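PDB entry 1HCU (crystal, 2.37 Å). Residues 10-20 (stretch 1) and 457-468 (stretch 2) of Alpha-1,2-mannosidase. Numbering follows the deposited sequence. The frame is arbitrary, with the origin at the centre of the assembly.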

# COMPACT_ATOMS: atom_id res chain seq x y z
N SER A 10 -11.15 12.28 -19.02
CA SER A 10 -10.11 12.08 -20.03
C SER A 10 -8.79 12.56 -19.43
O SER A 10 -8.77 13.32 -18.47
N PRO A 11 -7.66 12.11 -19.99
CA PRO A 11 -6.40 12.56 -19.42
C PRO A 11 -6.30 14.08 -19.36
O PRO A 11 -6.79 14.77 -20.25
N ASN A 12 -5.70 14.58 -18.29
CA ASN A 12 -5.52 16.01 -18.12
C ASN A 12 -4.02 16.27 -18.14
O ASN A 12 -3.33 16.07 -17.14
N PRO A 13 -3.49 16.70 -19.29
CA PRO A 13 -2.06 16.98 -19.43
C PRO A 13 -1.52 17.96 -18.41
O PRO A 13 -0.45 17.74 -17.83
N THR A 14 -2.25 19.05 -18.17
CA THR A 14 -1.79 20.05 -17.21
C THR A 14 -1.64 19.47 -15.81
O THR A 14 -0.64 19.70 -15.13
N ARG A 15 -2.63 18.70 -15.38
CA ARG A 15 -2.63 18.07 -14.07
C ARG A 15 -1.50 17.03 -13.94
O ARG A 15 -0.74 17.04 -12.97
N ALA A 16 -1.39 16.15 -14.93
CA ALA A 16 -0.36 15.11 -14.92
C ALA A 16 1.04 15.72 -14.86
O ALA A 16 1.92 15.20 -14.17
N ALA A 17 1.24 16.81 -15.59
CA ALA A 17 2.52 17.50 -15.62
C ALA A 17 2.89 17.99 -14.22
O ALA A 17 4.05 17.90 -13.82
N ALA A 18 1.90 18.51 -13.49
CA ALA A 18 2.16 19.01 -12.14
C ALA A 18 2.68 17.89 -11.23
O ALA A 18 3.64 18.09 -10.48
N VAL A 19 2.05 16.72 -11.30
CA VAL A 19 2.47 15.59 -10.48
C VAL A 19 3.88 15.16 -10.89
O VAL A 19 4.74 14.87 -10.06
N LYS A 20 4.12 15.13 -12.20
CA LYS A 20 5.42 14.76 -12.72
C LYS A 20 6.46 15.76 -12.21
O LYS A 20 7.58 15.39 -11.86
N ALA A 457 1.97 7.59 -3.65
CA ALA A 457 1.25 8.84 -3.75
C ALA A 457 1.41 9.50 -5.11
O ALA A 457 0.42 9.82 -5.76
N LEU A 458 2.65 9.67 -5.56
CA LEU A 458 2.90 10.32 -6.85
C LEU A 458 2.50 9.46 -8.05
O LEU A 458 2.16 9.98 -9.11
N LYS A 459 2.53 8.14 -7.86
CA LYS A 459 2.16 7.20 -8.91
C LYS A 459 0.64 7.24 -9.17
O LYS A 459 0.20 7.43 -10.29
N TYR A 460 -0.16 7.07 -8.12
CA TYR A 460 -1.61 7.10 -8.31
C TYR A 460 -2.09 8.48 -8.76
O TYR A 460 -2.97 8.57 -9.62
N ALA A 461 -1.51 9.53 -8.19
CA ALA A 461 -1.89 10.89 -8.55
C ALA A 461 -1.66 11.14 -10.05
O ALA A 461 -2.50 11.72 -10.74
N TYR A 462 -0.53 10.66 -10.54
CA TYR A 462 -0.18 10.81 -11.94
C TYR A 462 -1.09 10.01 -12.87
O TYR A 462 -1.63 10.54 -13.85
N LEU A 463 -1.26 8.72 -12.57
CA LEU A 463 -2.07 7.83 -13.39
C LEU A 463 -3.52 8.26 -13.55
O LEU A 463 -4.15 7.96 -14.56
N ILE A 464 -4.06 8.95 -12.55
CA ILE A 464 -5.44 9.38 -12.65
C ILE A 464 -5.61 10.53 -13.67
O ILE A 464 -6.71 10.75 -14.18
N PHE A 465 -4.51 11.23 -13.98
CA PHE A 465 -4.54 12.34 -14.96
C PHE A 465 -3.83 11.95 -16.27
O PHE A 465 -4.00 12.60 -17.30
N ALA A 466 -3.05 10.87 -16.21
CA ALA A 466 -2.27 10.39 -17.35
C ALA A 466 -3.04 9.73 -18.49
O ALA A 466 -4.24 9.49 -18.40
N GLU A 467 -2.31 9.44 -19.56
CA GLU A 467 -2.85 8.81 -20.76
C GLU A 467 -3.02 7.31 -20.52
O GLU A 467 -2.40 6.74 -19.62
N GLU A 468 -3.85 6.67 -21.34
CA GLU A 468 -4.09 5.24 -21.22
C GLU A 468 -2.83 4.39 -21.43
O GLU A 468 -1.91 4.79 -22.14

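Two helices that lie more than 430 residues apart in sequence pack side by side here. Helix 13-20 runs nearly antiparallel to the helix of stretch 2, at 163°, and the axes approach to 8.3 Å. Together the two stretches bury 579 Å². Phe-465, Val-19 and Pro-11 account for much of it.

Phe-465 has the largest covered area. Its CA-to-CB bond points toward stretch 1, and chi1 is m. This lays the ring beside the first turn of helix 13-20. Arg-15 covers one face of the ring. Its CG lies 3.5 Å from the centroid of the Phe-465 ring, 10° off the normal, in a CH-pi contact. Arg-15 CB is also 3.5 Å from Phe-465 CG. The first three chi angles of Arg-15 lie between wells, and the guanidinium has Phe-465 CE1 at its edge. The aliphatic part of the arginine thus does the covering. At the ring edge, Val-19 CG2 is 4.1 Å from Phe-465 CD2.

Val-19 is the knob of the interface. It is buried, points toward stretch 2 and adopts chi1 t. Its side chain sits among Leu-458, Ala-461, Tyr-462 and Phe-465. Val-19 CG1 reaches Tyr-462 CB at 3.8 Å, Ala-461 CB at 3.9 Å and Leu-458 CD2 at 4.0 Å. Val-19 CG1 also lies 3.3 Å from the backbone atom Leu-458 O. Leu-458 starts sideways, but its end comes nearer, with chi1 m and chi2 t.

Ala-16, one turn before Val-19, also points in: Ala-16 CB is 3.9 Å from Phe-465 CB and 3.8 Å from Tyr-462 CE1. Tyr-462 has chi1 t, and its ring edge faces Ala-16 O, with Tyr-462 CD1 3.6 Å from that oxygen.

Pro-11 covers the end of the contact, ahead of the helix. Its ring is C-gamma endo. Pro-11 CB lies 3.3 Å from Ala-466 O and 3.1 Å from Glu-467 OE2. The Glu-467 side chain, with chi1 and chi2 both m, starts sideways and its end comes nearer to the proline.

The single hydrogen bond across the stretches comes from the backbone. Asn-12 N donates to Phe-465 O at 2.8 Å. The Asn-12 side chain, chi1 t, has its end leading away from stretch 2. It caps its own helix instead: Asn-12 OD1 accepts from Arg-15 N at 3.0 Å. Otherwise the side chains meet through apolar contacts and the CH-pi contact, with some carbons close to oxygens.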

# COMPACT_ATOMS: atom_id res chain seq x y z
CB SER A 10 -10.44 12.88 -21.29
OG SER A 10 -10.70 14.24 -20.98
CB PRO A 11 -5.35 11.94 -20.35
CG PRO A 11 -6.08 11.84 -21.66
CD PRO A 11 -7.44 11.34 -21.23
CB ASN A 12 -6.10 16.49 -16.79
CG ASN A 12 -6.20 18.01 -16.72
OD1 ASN A 12 -5.21 18.73 -16.90
ND2 ASN A 12 -7.40 18.51 -16.44
CB PRO A 13 -1.96 17.49 -20.87
CG PRO A 13 -3.30 18.13 -21.09
CD PRO A 13 -4.24 17.12 -20.49
CB THR A 14 -2.77 21.25 -17.17
OG1 THR A 14 -2.73 21.92 -18.43
CG2 THR A 14 -2.38 22.22 -16.06
CB ARG A 15 -3.99 17.42 -13.84
CG ARG A 15 -4.75 17.96 -12.65
CD ARG A 15 -5.81 19.00 -13.00
NE ARG A 15 -7.12 18.49 -12.62
CZ ARG A 15 -8.17 19.25 -12.32
NH1 ARG A 15 -9.32 18.67 -11.99
NH2 ARG A 15 -8.08 20.57 -12.35
CB ALA A 16 -0.50 14.22 -16.17
CB ALA A 17 2.49 18.67 -16.61
CB ALA A 18 0.90 19.62 -11.55
CB VAL A 19 1.50 14.40 -10.64
CG1 VAL A 19 1.93 13.23 -9.76
CG2 VAL A 19 0.09 14.84 -10.27
CB LYS A 20 5.37 14.74 -14.25
CG LYS A 20 6.63 14.21 -14.89
CD LYS A 20 6.47 14.04 -16.39
CE LYS A 20 7.78 13.54 -16.98
NZ LYS A 20 7.69 13.29 -18.44
CB ALA A 457 1.68 9.78 -2.65
CB LEU A 458 4.37 10.75 -6.95
CG LEU A 458 4.78 11.89 -5.99
CD1 LEU A 458 6.29 12.16 -6.10
CD2 LEU A 458 4.01 13.16 -6.36
CB LYS A 459 2.59 5.78 -8.49
CG LYS A 459 2.09 4.66 -9.40
CD LYS A 459 3.13 4.21 -10.39
CE LYS A 459 3.79 2.90 -9.99
NZ LYS A 459 4.65 2.96 -8.77
CB TYR A 460 -2.34 6.67 -7.02
CG TYR A 460 -2.19 5.19 -6.69
CD1 TYR A 460 -2.62 4.20 -7.58
CD2 TYR A 460 -1.58 4.79 -5.50
CE1 TYR A 460 -2.44 2.85 -7.28
CE2 TYR A 460 -1.40 3.44 -5.20
CZ TYR A 460 -1.83 2.47 -6.09
OH TYR A 460 -1.63 1.14 -5.79
CB ALA A 461 -1.10 11.90 -7.73
CB TYR A 462 1.26 10.37 -12.16
CG TYR A 462 1.67 10.41 -13.60
CD1 TYR A 462 1.89 11.63 -14.24
CD2 TYR A 462 1.83 9.24 -14.34
CE1 TYR A 462 2.25 11.69 -15.57
CE2 TYR A 462 2.19 9.29 -15.67
CZ TYR A 462 2.40 10.52 -16.28
OH TYR A 462 2.76 10.58 -17.60
CB LEU A 463 -2.01 6.40 -12.84
CG LEU A 463 -0.63 5.73 -12.93
CD1 LEU A 463 -0.65 4.35 -12.25
CD2 LEU A 463 -0.24 5.61 -14.41
CB ILE A 464 -6.00 9.75 -11.26
CG1 ILE A 464 -7.53 9.74 -11.31
CG2 ILE A 464 -5.45 11.08 -10.79
CD1 ILE A 464 -8.19 9.86 -9.95
CB PHE A 465 -3.86 13.59 -14.37
CG PHE A 465 -4.43 14.07 -13.05
CD1 PHE A 465 -5.78 14.42 -12.94
CD2 PHE A 465 -3.62 14.18 -11.92
CE1 PHE A 465 -6.31 14.87 -11.73
CE2 PHE A 465 -4.14 14.63 -10.70
CZ PHE A 465 -5.49 14.98 -10.61
CB ALA A 466 -1.18 9.42 -16.86
CB GLU A 467 -1.90 9.02 -21.94
CG GLU A 467 -1.53 10.48 -22.23
CD GLU A 467 -2.66 11.26 -22.90
OE1 GLU A 467 -3.16 10.80 -23.95
OE2 GLU A 467 -3.02 12.34 -22.39
CB GLU A 468 -5.15 4.79 -22.22
CG GLU A 468 -6.57 5.04 -21.79
CD GLU A 468 -6.89 4.39 -20.44
OE1 GLU A 468 -6.48 3.22 -20.23
OE2 GLU A 468 -7.55 5.05 -19.61